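Local coordinates for chorismate mutase (Helicobacter pylori, PDB 6AL9), which catalyses the rearrangement of chorismate to prephenate, the committed step towards phenylalanine and tyrosine, as an all-helical type II (AroQ-class) chorismate mutase, at the interface of chains A and B. Numbering follows the deposited sequence. Chains: chain A/B, Chorismate mutase.

The interface of chains A and B. Residues chain A 30, 51, 55, 58, 76; chain B 16-17, 20.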
loop_
_atom_site.group_PDB
_atom_site.type_symbol
_atom_site.label_atom_id
_atom_site.label_comp_id
_atom_site.label_asym_id
_atom_site.label_seq_id
_atom_site.Cartn_x
_atom_site.Cartn_y
_atom_site.Cartn_z
ATOM N N ARG A 30 5.555 2.772 8.299
ATOM C CA ARG A 30 4.874 1.613 8.856
ATOM C C ARG A 30 5.859 0.475 9.073
ATOM O O ARG A 30 5.702 -0.319 10.026
ATOM C CB ARG A 30 3.722 1.175 7.951
ATOM C CG ARG A 30 2.774 0.168 8.570
ATOM C CD ARG A 30 1.910 -0.484 7.498
ATOM N NE ARG A 30 0.730 -1.132 8.048
ATOM C CZ ARG A 30 0.722 -2.352 8.571
ATOM N NH1 ARG A 30 1.837 -3.090 8.631
ATOM N NH2 ARG A 30 -0.417 -2.840 9.044
ATOM N N ARG A 51 -4.187 -10.499 15.045
ATOM C CA ARG A 51 -3.961 -9.081 14.733
ATOM C C ARG A 51 -4.207 -8.740 13.241
ATOM O O ARG A 51 -4.866 -7.741 12.946
ATOM C CB ARG A 51 -2.529 -8.673 15.151
ATOM C CG ARG A 51 -2.069 -7.276 14.744
ATOM C CD ARG A 51 -2.802 -6.160 15.485
ATOM N NE ARG A 51 -2.315 -4.839 15.084
ATOM C CZ ARG A 51 -3.011 -3.705 15.154
ATOM N NH1 ARG A 51 -4.252 -3.688 15.613
ATOM N NH2 ARG A 51 -2.463 -2.571 14.752
ATOM N N ILE A 55 -7.027 -6.108 12.033
ATOM C CA ILE A 55 -6.768 -4.978 11.122
ATOM C C ILE A 55 -7.750 -4.953 9.939
ATOM O O ILE A 55 -8.443 -3.961 9.719
ATOM C CB ILE A 55 -5.304 -5.001 10.629
ATOM C CG1 ILE A 55 -4.395 -4.549 11.784
ATOM C CG2 ILE A 55 -5.117 -4.117 9.403
ATOM C CD1 ILE A 55 -2.922 -4.545 11.470
ATOM N N ARG A 58 -11.429 -4.261 11.041
ATOM C CA ARG A 58 -11.556 -2.845 11.381
ATOM C C ARG A 58 -11.594 -1.991 10.113
ATOM O O ARG A 58 -12.515 -1.197 9.920
ATOM C CB ARG A 58 -10.433 -2.396 12.332
ATOM C CG ARG A 58 -10.542 -0.942 12.782
ATOM C CD ARG A 58 -9.332 -0.453 13.582
ATOM N NE ARG A 58 -8.140 -0.235 12.750
ATOM C CZ ARG A 58 -7.934 0.821 11.965
ATOM N NH1 ARG A 58 -8.851 1.776 11.848
ATOM N NH2 ARG A 58 -6.810 0.915 11.251
ATOM N N TYR A 76 -3.521 -5.782 1.814
ATOM C CA TYR A 76 -2.890 -6.014 3.096
ATOM C C TYR A 76 -2.193 -7.344 3.193
ATOM O O TYR A 76 -1.245 -7.459 3.954
ATOM C CB TYR A 76 -3.854 -5.772 4.275
ATOM C CG TYR A 76 -3.791 -4.322 4.693
ATOM C CD1 TYR A 76 -2.743 -3.857 5.471
ATOM C CD2 TYR A 76 -4.712 -3.398 4.221
ATOM C CE1 TYR A 76 -2.638 -2.522 5.802
ATOM C CE2 TYR A 76 -4.616 -2.070 4.564
ATOM C CZ TYR A 76 -3.567 -1.643 5.353
ATOM O OH TYR A 76 -3.442 -0.317 5.695
ATOM N N ILE B 16 0.533 2.169 13.941
ATOM C CA ILE B 16 0.149 1.312 12.793
ATOM C C ILE B 16 -1.289 1.573 12.316
ATOM O O ILE B 16 -1.521 1.788 11.146
ATOM C CB ILE B 16 0.247 -0.177 13.173
ATOM C CG1 ILE B 16 1.706 -0.579 13.416
ATOM C CG2 ILE B 16 -0.429 -1.071 12.150
ATOM C CD1 ILE B 16 2.595 -0.661 12.201
ATOM N N ASP B 17 -2.240 1.574 13.237
ATOM C CA ASP B 17 -3.660 1.772 12.914
ATOM C C ASP B 17 -3.900 3.111 12.218
ATOM O O ASP B 17 -4.686 3.218 11.271
ATOM C CB ASP B 17 -4.517 1.737 14.210
ATOM C CG ASP B 17 -4.678 0.345 14.812
ATOM O OD1 ASP B 17 -4.266 -0.690 14.226
ATOM O OD2 ASP B 17 -5.249 0.290 15.916
ATOM N N ASP B 20 -2.608 2.820 8.819
ATOM C CA ASP B 20 -3.494 2.044 7.997
ATOM C C ASP B 20 -4.743 2.800 7.566
ATOM O O ASP B 20 -5.191 2.604 6.470
ATOM C CB ASP B 20 -3.853 0.730 8.671
ATOM C CG ASP B 20 -2.699 -0.257 8.663
ATOM O OD1 ASP B 20 -1.821 -0.130 7.783
ATOM O OD2 ASP B 20 -2.671 -1.175 9.518
HETATM O O HOH W 1 -4.596 -1.167 11.299
HETATM O O HOH W 2 -6.430 -2.110 13.455
#
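Helix 9-41 of chain B presents adjacent B:Ile16 and B:Asp17 and, a turn further on, B:Asp20 to side chains from all three helices of chain A, 8-40, 49-60 and 69-92, in the intertwined helical dimer of a type II chorismate mutase. A:Arg30, extended with CG anti to its backbone nitrogen (chi1 -168°), grips the B:Asp20 carboxylate side-on: NE donates to OD1 at 2.8 Å and NH2 to the syn lone pair of OD2, with guanidinium and carboxylate planes only 27° apart. The phenol OH of A:Tyr76 adds a hydrogen bond of 2.7 Å to B:Asp20 OD1 from above the carboxylate plane, its ring nearly perpendicular to that plane. The two-point grip, with the A:Tyr76 bond, should restrain rotation of the carboxylate, and the adjacent guanidinium would probably favour its ionised form. The chain of A:Arg51, bent at chi2 (69°), brings NH2 to B:Asp17 OD1 at 2.7 Å in a salt bridge that meets the carboxylate from above its plane. A:Ile55 CG1 covers one face of this guanidinium, 3.7 Å above its centre. A:Arg58 works through water: NE binds water 2 and NH2 water 1, both of which reach B:Asp17 OD1, and the oxygen of water 1 lies 2.6 Å from B:Asp20 OD2, coupling the two carboxylates. B:Ile16 CD1 packs 3.7 Å from A:Arg30 CG. A:Arg30 and A:Arg51 also line the p-hydroxybenzoic acid pocket, so the chain B aspartates may help position them.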